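Local coordinates for HmuY protein (Prevotella intermedia, PDB 6R2H) that probably binds heme as a member of the HmuY hemophore family and is captured here in its heme-free form, at residues T2-K6 with D186-I190; G14-W18 with I112-M116; E29-L34 with G60-P66; Y104-A108 with M131-E135. All blocks are in the same frame, centred on the assembly; numbering follows the deposited sequence.

Interaction 1: residues T2-K6 with D186-I190; sequences TTQVK and DYKFI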
loop_
_atom_site.group_PDB
_atom_site.type_symbol
_atom_site.label_atom_id
_atom_site.label_comp_id
_atom_site.label_asym_id
_atom_site.label_seq_id
_atom_site.Cartn_x
_atom_site.Cartn_y
_atom_site.Cartn_z
ATOM N N THR A 2 0.560 -21.443 11.720
ATOM C CA THR A 2 -0.049 -20.092 11.881
ATOM C C THR A 2 0.373 -19.539 13.234
ATOM O O THR A 2 0.124 -20.176 14.255
ATOM C CB THR A 2 -1.582 -20.145 11.800
ATOM O OG1 THR A 2 -1.980 -20.412 10.456
ATOM C CG2 THR A 2 -2.247 -18.863 12.251
ATOM N N THR A 3 0.995 -18.352 13.217
ATOM C CA THR A 3 1.462 -17.692 14.427
ATOM C C THR A 3 0.251 -17.264 15.253
ATOM O O THR A 3 -0.883 -17.406 14.798
ATOM C CB THR A 3 2.404 -16.517 14.101
ATOM O OG1 THR A 3 1.698 -15.506 13.376
ATOM C CG2 THR A 3 3.664 -16.924 13.359
ATOM N N GLN A 4 0.498 -16.742 16.463
ATOM C CA GLN A 4 -0.518 -15.945 17.130
ATOM C C GLN A 4 -0.843 -14.749 16.237
ATOM O O GLN A 4 -0.245 -14.583 15.168
ATOM C CB GLN A 4 -0.046 -15.481 18.510
ATOM C CG GLN A 4 -0.414 -16.434 19.643
ATOM C CD GLN A 4 -1.900 -16.609 19.859
ATOM O OE1 GLN A 4 -2.704 -15.701 19.635
ATOM N NE2 GLN A 4 -2.283 -17.793 20.308
ATOM N N VAL A 5 -1.794 -13.922 16.692
ATOM C CA VAL A 5 -2.095 -12.640 16.077
ATOM C C VAL A 5 -0.996 -11.655 16.469
ATOM O O VAL A 5 -0.707 -11.503 17.655
ATOM C CB VAL A 5 -3.475 -12.124 16.522
ATOM C CG1 VAL A 5 -3.637 -10.633 16.240
ATOM C CG2 VAL A 5 -4.594 -12.928 15.882
ATOM N N LYS A 6 -0.393 -11.007 15.462
ATOM C CA LYS A 6 0.605 -9.977 15.695
ATOM C C LYS A 6 -0.002 -8.622 15.331
ATOM O O LYS A 6 -1.078 -8.553 14.728
ATOM C CB LYS A 6 1.899 -10.243 14.914
ATOM C CG LYS A 6 2.383 -11.688 14.796
ATOM C CD LYS A 6 3.451 -12.105 15.790
ATOM C CE LYS A 6 3.117 -13.425 16.457
ATOM N NZ LYS A 6 4.326 -14.217 16.801
ATOM N N ASP A 186 -3.726 -5.931 12.403
ATOM C CA ASP A 186 -3.377 -7.184 13.052
ATOM C C ASP A 186 -3.265 -8.249 11.976
ATOM O O ASP A 186 -3.896 -8.119 10.923
ATOM C CB ASP A 186 -4.436 -7.622 14.064
ATOM C CG ASP A 186 -4.697 -6.589 15.144
ATOM O OD1 ASP A 186 -3.728 -5.932 15.570
ATOM O OD2 ASP A 186 -5.868 -6.434 15.530
ATOM N N TYR A 187 -2.471 -9.290 12.259
ATOM C CA TYR A 187 -2.206 -10.290 11.242
ATOM C C TYR A 187 -1.703 -11.607 11.826
ATOM O O TYR A 187 -1.147 -11.656 12.919
ATOM C CB TYR A 187 -1.162 -9.776 10.255
ATOM C CG TYR A 187 0.230 -9.569 10.799
ATOM C CD1 TYR A 187 0.551 -8.412 11.489
ATOM C CD2 TYR A 187 1.242 -10.497 10.572
ATOM C CE1 TYR A 187 1.835 -8.186 11.951
ATOM C CE2 TYR A 187 2.534 -10.286 11.030
ATOM C CZ TYR A 187 2.829 -9.123 11.723
ATOM O OH TYR A 187 4.092 -8.885 12.192
ATOM N N LYS A 188 -1.879 -12.665 11.040
ATOM C CA LYS A 188 -1.285 -13.945 11.348
ATOM C C LYS A 188 -0.356 -14.271 10.193
ATOM O O LYS A 188 -0.733 -14.112 9.036
ATOM C CB LYS A 188 -2.358 -15.029 11.476
ATOM C CG LYS A 188 -3.351 -14.845 12.616
ATOM C CD LYS A 188 -4.299 -16.032 12.750
ATOM C CE LYS A 188 -5.373 -15.833 13.796
ATOM N NZ LYS A 188 -6.350 -16.945 13.798
ATOM N N PHE A 189 0.852 -14.731 10.534
ATOM C CA PHE A 189 1.826 -15.132 9.537
ATOM C C PHE A 189 1.861 -16.657 9.443
ATOM O O PHE A 189 1.858 -17.341 10.464
ATOM C CB PHE A 189 3.189 -14.514 9.840
ATOM C CG PHE A 189 4.200 -14.712 8.740
ATOM C CD1 PHE A 189 4.084 -14.014 7.551
ATOM C CD2 PHE A 189 5.252 -15.606 8.886
ATOM C CE1 PHE A 189 5.009 -14.202 6.536
ATOM C CE2 PHE A 189 6.161 -15.809 7.862
ATOM C CZ PHE A 189 6.056 -15.082 6.702
ATOM N N ILE A 190 1.878 -17.170 8.205
ATOM C CA ILE A 190 1.830 -18.597 7.941
ATOM C C ILE A 190 3.082 -18.982 7.165
ATOM O O ILE A 190 3.139 -18.821 5.942
ATOM C CB ILE A 190 0.542 -18.968 7.184
ATOM C CG1 ILE A 190 -0.693 -18.404 7.897
ATOM C CG2 ILE A 190 0.458 -20.479 6.951
ATOM C CD1 ILE A 190 -2.014 -18.754 7.255
#

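Interaction 2: residues G14-W18 with I112-M116; sequences GYDSW and IVVDM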
loop_
_atom_site.group_PDB
_atom_site.type_symbol
_atom_site.label_atom_id
_atom_site.label_comp_id
_atom_site.label_asym_id
_atom_site.label_seq_id
_atom_site.Cartn_x
_atom_site.Cartn_y
_atom_site.Cartn_z
ATOM N N GLY A 14 5.625 10.946 3.979
ATOM C CA GLY A 14 4.962 11.790 2.997
ATOM C C GLY A 14 4.806 11.087 1.654
ATOM O O GLY A 14 5.272 9.961 1.484
ATOM N N TYR A 15 4.189 11.794 0.696
ATOM C CA TYR A 15 3.869 11.287 -0.632
ATOM C C TYR A 15 5.081 10.748 -1.393
ATOM O O TYR A 15 4.930 10.077 -2.418
ATOM C CB TYR A 15 3.126 12.357 -1.431
ATOM C CG TYR A 15 1.650 12.333 -1.141
ATOM C CD1 TYR A 15 1.136 12.986 -0.035
ATOM C CD2 TYR A 15 0.776 11.610 -1.945
ATOM C CE1 TYR A 15 -0.221 12.934 0.251
ATOM C CE2 TYR A 15 -0.583 11.555 -1.672
ATOM C CZ TYR A 15 -1.083 12.219 -0.566
ATOM O OH TYR A 15 -2.422 12.173 -0.288
ATOM N N ASP A 16 6.287 11.027 -0.901
ATOM C CA ASP A 16 7.446 10.625 -1.688
ATOM C C ASP A 16 8.061 9.343 -1.131
ATOM O O ASP A 16 9.087 8.891 -1.634
ATOM C CB ASP A 16 8.443 11.772 -1.909
ATOM C CG ASP A 16 9.087 12.263 -0.630
ATOM O OD1 ASP A 16 8.449 12.134 0.440
ATOM O OD2 ASP A 16 10.217 12.775 -0.716
ATOM N N SER A 17 7.414 8.737 -0.127
ATOM C CA SER A 17 8.051 7.641 0.588
ATOM C C SER A 17 7.120 6.446 0.772
ATOM O O SER A 17 5.901 6.551 0.677
ATOM C CB SER A 17 8.614 8.090 1.900
ATOM O OG SER A 17 9.289 9.328 1.769
ATOM N N TRP A 18 7.769 5.310 1.036
ATOM C CA TRP A 18 7.172 4.006 1.236
ATOM C C TRP A 18 7.575 3.490 2.615
ATOM O O TRP A 18 8.625 3.846 3.140
ATOM C CB TRP A 18 7.696 3.040 0.168
ATOM C CG TRP A 18 7.106 3.182 -1.200
ATOM C CD1 TRP A 18 7.543 3.989 -2.211
ATOM C CD2 TRP A 18 5.966 2.469 -1.720
ATOM N NE1 TRP A 18 6.755 3.830 -3.326
ATOM C CE2 TRP A 18 5.780 2.906 -3.053
ATOM C CE3 TRP A 18 5.075 1.524 -1.186
ATOM C CZ2 TRP A 18 4.749 2.420 -3.855
ATOM C CZ3 TRP A 18 4.061 1.040 -1.984
ATOM C CH2 TRP A 18 3.899 1.486 -3.300
ATOM N N ILE A 112 1.499 6.358 -9.003
ATOM C CA ILE A 112 1.272 6.907 -7.676
ATOM C C ILE A 112 1.620 8.395 -7.704
ATOM O O ILE A 112 2.352 8.858 -8.582
ATOM C CB ILE A 112 2.072 6.153 -6.586
ATOM C CG1 ILE A 112 3.584 6.219 -6.833
ATOM C CG2 ILE A 112 1.571 4.719 -6.388
ATOM C CD1 ILE A 112 4.423 6.014 -5.579
ATOM N N VAL A 113 1.098 9.127 -6.715
ATOM C CA VAL A 113 1.424 10.528 -6.533
ATOM C C VAL A 113 2.601 10.649 -5.574
ATOM O O VAL A 113 2.460 10.294 -4.407
ATOM C CB VAL A 113 0.204 11.309 -6.007
ATOM C CG1 VAL A 113 0.529 12.778 -5.762
ATOM C CG2 VAL A 113 -0.959 11.188 -6.975
ATOM N N VAL A 114 3.726 11.202 -6.066
ATOM C CA VAL A 114 4.925 11.387 -5.251
ATOM C C VAL A 114 5.091 12.833 -4.781
ATOM O O VAL A 114 5.804 13.069 -3.809
ATOM C CB VAL A 114 6.222 10.853 -5.896
ATOM C CG1 VAL A 114 6.222 9.337 -5.993
ATOM C CG2 VAL A 114 6.510 11.487 -7.244
ATOM N N ASP A 115 4.466 13.800 -5.472
ATOM C CA ASP A 115 4.660 15.208 -5.150
ATOM C C ASP A 115 3.380 15.981 -5.442
ATOM O O ASP A 115 2.987 16.120 -6.604
ATOM C CB ASP A 115 5.805 15.840 -5.949
ATOM C CG ASP A 115 6.220 17.229 -5.460
ATOM O OD1 ASP A 115 5.431 17.866 -4.717
ATOM O OD2 ASP A 115 7.348 17.660 -5.800
ATOM N N MET A 116 2.750 16.521 -4.391
ATOM C CA MET A 116 1.470 17.182 -4.608
ATOM C C MET A 116 1.567 18.670 -4.288
ATOM O O MET A 116 0.557 19.372 -4.284
ATOM C CB MET A 116 0.321 16.515 -3.845
ATOM C CG MET A 116 0.306 16.805 -2.377
ATOM S SD MET A 116 -1.263 16.193 -1.745
ATOM C CE MET A 116 -1.260 16.904 -0.096
#

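Interaction 3: residues E29-L34 with G60-P66; sequences EQQAEL and GTDADLP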
loop_
_atom_site.group_PDB
_atom_site.type_symbol
_atom_site.label_atom_id
_atom_site.label_comp_id
_atom_site.label_asym_id
_atom_site.label_seq_id
_atom_site.Cartn_x
_atom_site.Cartn_y
_atom_site.Cartn_z
ATOM N N GLU A 29 11.089 -0.879 7.134
ATOM C CA GLU A 29 12.064 0.107 6.712
ATOM C C GLU A 29 11.334 1.165 5.887
ATOM O O GLU A 29 10.406 0.853 5.147
ATOM C CB GLU A 29 13.146 -0.576 5.871
ATOM C CG GLU A 29 14.321 -1.132 6.650
ATOM C CD GLU A 29 15.270 -1.916 5.756
ATOM O OE1 GLU A 29 15.399 -3.128 5.975
ATOM O OE2 GLU A 29 15.877 -1.314 4.837
ATOM N N GLN A 30 11.768 2.420 6.013
ATOM C CA GLN A 30 11.237 3.503 5.207
ATOM C C GLN A 30 12.183 3.760 4.036
ATOM O O GLN A 30 13.391 3.672 4.208
ATOM C CB GLN A 30 11.096 4.736 6.097
ATOM C CG GLN A 30 11.297 6.050 5.354
ATOM C CD GLN A 30 10.655 7.206 6.073
ATOM O OE1 GLN A 30 9.881 7.025 7.014
ATOM N NE2 GLN A 30 10.991 8.409 5.633
ATOM N N GLN A 31 11.637 4.093 2.862
ATOM C CA GLN A 31 12.468 4.437 1.716
ATOM C C GLN A 31 11.676 5.294 0.728
ATOM O O GLN A 31 10.480 5.095 0.588
ATOM C CB GLN A 31 12.986 3.147 1.075
ATOM C CG GLN A 31 14.026 3.362 -0.010
ATOM C CD GLN A 31 14.507 2.040 -0.557
ATOM O OE1 GLN A 31 13.898 1.452 -1.450
ATOM N NE2 GLN A 31 15.612 1.548 -0.022
ATOM N N ALA A 32 12.341 6.232 0.041
ATOM C CA ALA A 32 11.693 7.084 -0.955
ATOM C C ALA A 32 11.319 6.253 -2.173
ATOM O O ALA A 32 11.998 5.275 -2.466
ATOM C CB ALA A 32 12.609 8.216 -1.374
ATOM N N GLU A 33 10.243 6.651 -2.862
ATOM C CA GLU A 33 10.009 6.205 -4.226
ATOM C C GLU A 33 11.241 6.533 -5.066
ATOM O O GLU A 33 11.707 7.677 -5.071
ATOM C CB GLU A 33 8.810 6.930 -4.843
ATOM C CG GLU A 33 8.592 6.581 -6.314
ATOM C CD GLU A 33 8.483 5.087 -6.586
ATOM O OE1 GLU A 33 7.665 4.409 -5.914
ATOM O OE2 GLU A 33 9.230 4.592 -7.450
ATOM N N LEU A 34 11.741 5.535 -5.799
ATOM C CA LEU A 34 13.027 5.675 -6.457
ATOM C C LEU A 34 12.846 5.921 -7.944
ATOM O O LEU A 34 13.787 6.351 -8.605
ATOM C CB LEU A 34 13.883 4.431 -6.199
ATOM C CG LEU A 34 14.393 4.290 -4.762
ATOM C CD1 LEU A 34 15.270 3.058 -4.607
ATOM C CD2 LEU A 34 15.130 5.545 -4.307
ATOM N N GLY A 60 17.200 5.494 -8.147
ATOM C CA GLY A 60 17.582 4.125 -7.838
ATOM C C GLY A 60 16.804 3.118 -8.682
ATOM O O GLY A 60 16.117 3.488 -9.637
ATOM N N THR A 61 16.946 1.834 -8.328
ATOM C CA THR A 61 16.257 0.746 -9.005
ATOM C C THR A 61 15.744 -0.240 -7.958
ATOM O O THR A 61 16.002 -0.074 -6.768
ATOM C CB THR A 61 17.194 0.036 -9.988
ATOM O OG1 THR A 61 18.193 -0.610 -9.196
ATOM C CG2 THR A 61 17.844 0.968 -10.988
ATOM N N ASP A 62 15.050 -1.283 -8.419
ATOM C CA ASP A 62 14.502 -2.300 -7.531
ATOM C C ASP A 62 15.620 -2.988 -6.736
ATOM O O ASP A 62 15.383 -3.519 -5.658
ATOM C CB ASP A 62 13.559 -3.250 -8.276
ATOM C CG ASP A 62 12.173 -2.666 -8.542
ATOM O OD1 ASP A 62 11.990 -1.440 -8.338
ATOM O OD2 ASP A 62 11.278 -3.449 -8.938
ATOM N N ALA A 63 16.853 -2.951 -7.252
ATOM C CA ALA A 63 17.987 -3.515 -6.544
ATOM C C ALA A 63 18.244 -2.759 -5.241
ATOM O O ALA A 63 18.874 -3.303 -4.335
ATOM C CB ALA A 63 19.198 -3.522 -7.436
ATOM N N ASP A 64 17.746 -1.524 -5.131
ATOM C CA ASP A 64 17.999 -0.713 -3.946
ATOM C C ASP A 64 16.928 -0.926 -2.871
ATOM O O ASP A 64 17.056 -0.392 -1.770
ATOM C CB ASP A 64 18.077 0.785 -4.258
ATOM C CG ASP A 64 19.022 1.159 -5.379
ATOM O OD1 ASP A 64 18.749 0.761 -6.523
ATOM O OD2 ASP A 64 19.996 1.874 -5.104
ATOM N N LEU A 65 15.875 -1.695 -3.191
ATOM C CA LEU A 65 14.759 -1.921 -2.282
ATOM C C LEU A 65 15.242 -2.658 -1.037
ATOM O O LEU A 65 16.193 -3.438 -1.109
ATOM C CB LEU A 65 13.666 -2.714 -3.011
ATOM C CG LEU A 65 12.870 -1.903 -4.039
ATOM C CD1 LEU A 65 11.665 -2.667 -4.574
ATOM C CD2 LEU A 65 12.426 -0.571 -3.450
ATOM N N PRO A 66 14.630 -2.422 0.150
ATOM C CA PRO A 66 14.956 -3.191 1.351
ATOM C C PRO A 66 14.961 -4.692 1.071
ATOM O O PRO A 66 14.288 -5.178 0.155
ATOM C CB PRO A 66 13.866 -2.785 2.351
ATOM C CG PRO A 66 13.510 -1.382 1.923
ATOM C CD PRO A 66 13.619 -1.386 0.414
#

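Interaction 4: residues Y104-A108 with M131-E135; sequences YVADA and MLNGE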
loop_
_atom_site.group_PDB
_atom_site.type_symbol
_atom_site.label_atom_id
_atom_site.label_comp_id
_atom_site.label_asym_id
_atom_site.label_seq_id
_atom_site.Cartn_x
_atom_site.Cartn_y
_atom_site.Cartn_z
ATOM N N TYR A 104 -7.461 -14.682 -6.292
ATOM C CA TYR A 104 -6.363 -13.908 -5.743
ATOM C C TYR A 104 -5.847 -12.936 -6.808
ATOM O O TYR A 104 -5.754 -13.303 -7.977
ATOM C CB TYR A 104 -5.321 -14.873 -5.177
ATOM C CG TYR A 104 -5.707 -15.451 -3.842
ATOM C CD1 TYR A 104 -6.662 -16.453 -3.741
ATOM C CD2 TYR A 104 -5.110 -15.011 -2.670
ATOM C CE1 TYR A 104 -7.031 -16.985 -2.513
ATOM C CE2 TYR A 104 -5.445 -15.545 -1.436
ATOM C CZ TYR A 104 -6.413 -16.531 -1.361
ATOM O OH TYR A 104 -6.759 -17.041 -0.150
ATOM N N VAL A 105 -5.517 -11.702 -6.397
ATOM C CA VAL A 105 -5.153 -10.653 -7.343
ATOM C C VAL A 105 -3.667 -10.320 -7.235
ATOM O O VAL A 105 -3.204 -10.005 -6.143
ATOM C CB VAL A 105 -6.004 -9.385 -7.140
ATOM C CG1 VAL A 105 -5.712 -8.370 -8.239
ATOM C CG2 VAL A 105 -7.494 -9.692 -7.045
ATOM N N ALA A 106 -2.945 -10.363 -8.370
ATOM C CA ALA A 106 -1.533 -9.994 -8.441
ATOM C C ALA A 106 -1.378 -8.475 -8.559
ATOM O O ALA A 106 -2.336 -7.779 -8.889
ATOM C CB ALA A 106 -0.873 -10.692 -9.612
ATOM N N ASP A 107 -0.165 -7.973 -8.288
ATOM C CA ASP A 107 0.154 -6.563 -8.488
ATOM C C ASP A 107 0.138 -6.247 -9.982
ATOM O O ASP A 107 0.495 -7.088 -10.798
ATOM C CB ASP A 107 1.500 -6.179 -7.862
ATOM C CG ASP A 107 1.545 -6.268 -6.345
ATOM O OD1 ASP A 107 0.680 -6.966 -5.774
ATOM O OD2 ASP A 107 2.474 -5.669 -5.750
ATOM N N ALA A 108 -0.278 -5.024 -10.323
ATOM C CA ALA A 108 -0.376 -4.588 -11.707
ATOM C C ALA A 108 0.170 -3.166 -11.833
ATOM O O ALA A 108 0.232 -2.455 -10.832
ATOM C CB ALA A 108 -1.812 -4.672 -12.159
ATOM N N MET A 131 4.159 -0.402 -9.383
ATOM C CA MET A 131 3.276 -1.556 -9.297
ATOM C C MET A 131 2.455 -1.437 -8.018
ATOM O O MET A 131 3.012 -1.163 -6.961
ATOM C CB MET A 131 4.090 -2.851 -9.223
ATOM C CG MET A 131 4.842 -3.187 -10.498
ATOM S SD MET A 131 3.745 -3.753 -11.812
ATOM C CE MET A 131 3.607 -5.501 -11.456
ATOM N N LEU A 132 1.135 -1.631 -8.112
ATOM C CA LEU A 132 0.304 -1.653 -6.914
ATOM C C LEU A 132 -0.559 -2.901 -6.948
ATOM O O LEU A 132 -0.804 -3.443 -8.020
ATOM C CB LEU A 132 -0.609 -0.424 -6.874
ATOM C CG LEU A 132 0.030 0.934 -6.601
ATOM C CD1 LEU A 132 -1.061 1.960 -6.331
ATOM C CD2 LEU A 132 1.007 0.893 -5.433
ATOM N N ASN A 133 -1.036 -3.316 -5.768
ATOM C CA ASN A 133 -1.997 -4.401 -5.669
ATOM C C ASN A 133 -3.383 -3.814 -5.431
ATOM O O ASN A 133 -3.638 -3.232 -4.372
ATOM C CB ASN A 133 -1.684 -5.374 -4.533
ATOM C CG ASN A 133 -2.578 -6.593 -4.587
ATOM O OD1 ASN A 133 -3.746 -6.540 -4.194
ATOM N ND2 ASN A 133 -2.033 -7.693 -5.081
ATOM N N GLY A 134 -4.266 -4.002 -6.421
ATOM C CA GLY A 134 -5.572 -3.369 -6.437
ATOM C C GLY A 134 -6.471 -3.862 -5.305
ATOM O O GLY A 134 -7.224 -3.081 -4.721
ATOM N N GLU A 135 -6.387 -5.169 -5.007
ATOM C CA GLU A 135 -7.215 -5.798 -3.989
ATOM C C GLU A 135 -6.829 -5.267 -2.611
ATOM O O GLU A 135 -7.683 -4.802 -1.863
ATOM C CB GLU A 135 -7.091 -7.323 -4.071
ATOM C CG GLU A 135 -8.156 -8.088 -3.309
ATOM C CD GLU A 135 -9.556 -8.100 -3.897
ATOM O OE1 GLU A 135 -9.824 -7.296 -4.810
ATOM O OE2 GLU A 135 -10.381 -8.890 -3.401
HETATM O O HOH W 1 -3.282 -5.220 -8.641
#

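Interaction 1: residues T2-K6 with D186-I190
T3 and F189 are bonded twice where the N-terminal segment runs along strand 181-190, near one edge of a nine-stranded antiparallel sheet. T3 N donates to F189 O at 3.1 Å and 165°, but the return bond comes from a side chain: F189 N donates to T3 OG1, also at 3.1 Å. A first torsion of 64° sets this hydroxyl between the backbone N and carbonyl carbon, from where it donates to Q4 O at 2.8 Å, in the carbonyl plane. OG1 thus stands in for the main-chain oxygen while the chain arches away at Q4. Regular pairing begins at K6: K6 N meets Y187 O at 2.7 Å on an almost straight bond (177°), and Y187 N answers to K6 O at 2.9 Å. Between these pairs, the aliphatic chain of K188 runs past T2 CG2 and V5 CG2, its CD lying 3.5 Å from T2 CG2. Its ammonium group is satisfied by L93 O and I96 O, and T2 OG1 is bonded to N97 O. Y187 OH is bonded to L23 O, and its ring takes K6 CB over one face, 3.5 Å above the plane and displaced toward the rim.

Interaction 2: residues G14-W18 with I112-M116
A Met-aromatic contact joins Y15, in a type I beta turn, to M116 beside a classic beta bulge in strand 105-115. M116 SD sits over one face of the Y15 ring, 4.3 Å from its centroid and 24° off the normal, nearer the CE1 side. M116 gets there with CG between the backbone N and carbonyl carbon (chi1 76°) and an extended chain beyond. The ring edge is used as well: V113 O lies in the ring plane, 3.3 Å from Y15 CD2, while V113 CG1 runs alongside at 4.0 Å.

No conventional hydrogen bond crosses between G14-W18 and I112-M116. The nearest polar approach, Y15 O to V113 O at 3.2 Å, pairs two acceptors. What meets Y15 O from the strand is the CA-H of V114, at a CA to O distance of 3.1 Å and 162° at the hydrogen; its conventional donor is H74 NE2. Farther along, I112 CD1 approaches the W18 indole obliquely, 3.9 Å from W18 NE1, whose hydrogen bond goes to E33. The turn itself is closed by S17 N to G14 O at 2.9 Å. V114 and D115 both face the single residue G126, which puts the extra residue of a classic bulge on strand 105-115; the contact thus packs the turn leading into strand 17-21 of the smaller sheet on a bulged strand of the larger one.

Interaction 3: residues E29-L34 with G60-P66
Q31 reaches across from strand 28-32 and donates through NE2 to D64 O, 3.0 Å away and at 149°. The bond is tilted: its donor lies 35° out of the carbonyl plane, its acceptor out of the amide plane. With CG opposite the backbone N (chi1 -172°) and the chain extended, the amide reaches the 60-66 loop. Its OE1 lands on carbon, 3.2 Å from L65 CD2 and 3.4 Å from P66 CD. E29 and P66 lie alongside each other, pointing opposite ways, with E29 OE2 3.5 Å from P66 CB. L34 CD1 rests on D64 CB at 3.6 Å, with G60 packed against L34 CB.

The second shell fixes D64. Its OD1 accepts from T61 N at 2.8 Å, above the carboxylate plane, and from T61 OG1 at 3.1 Å, nearly along the C-O axis. D64 N donates to T61 O at 2.8 Å, completing the 3-10 turn. Q31, L65 and P66 touch Y20 of strand 17-21. One hydrogen bond joins the segments; the rest is van der Waals packing, part of it carboxylate or amide oxygen against carbon, and the bonds T61 makes to D64 probably help hold the loop's shape.

Interaction 4: residues Y104-A108 with M131-E135
N133 and D107 cross at about a right angle, their amide and carboxylate planes 71° apart, next to the antiparallel pair A108-L132 of strands 105-115 and 124-132. CG of N133 lies opposite its backbone N (chi1 -172°), which swings the amide toward 104-108. There ND2 spends one bond on D107 OD1, 2.9 Å away, in its own amide plane and nearly along the carboxylate C-O axis. The other goes to V105 O at 2.8 Å, approached from above the carbonyl plane rather than on a lone pair. N133 OD1 is taken by M136 N, and D107 OD2 accepts from T80 N, so both flat groups are held at each end.

V105 and E135 also meet at about a right angle, V105 CG2 lying 3.8 Å from E135 CB; the E135 carboxylate goes on to M87 N and K138. M131 is bent at chi2 and chi3, bringing its CE to 3.6 Å from D107 O. The backbones pair at A108 and L132, with A108 N to L132 O at 2.8 Å and L132 N to A108 O at 3.0 Å. Beyond this pair a water donates to A106 O and L132 O and accepts from G134 N at 2.7 Å. Where main-chain pairing lapses, the N133 amide supplies donors, a water both donates and accepts, and the diverging ends stay bonded.

In the fold
Interactions 2 and 3 lie 13 Å apart between centres and share the smaller sheet, in which strands 17-21 and 28-32 are neighbours: W18 N is 2.8 Å from Q31 O, a probable hydrogen bond. Interactions 2 and 4 sit on one strand, 105-115, and touch through L132, whose CD2 packs 3.6 Å from W18 CH2. The W18 indole therefore bridges the two sheets. Interaction 1 stands apart, its centre 30 Å from that of interaction 2 and on the opposite side of the chain's centre, though the large sheet links it to interactions 2 and 4. No heme is bound; a glycerol, probably from crystallisation, lies about 3 Å from the F189 side chain.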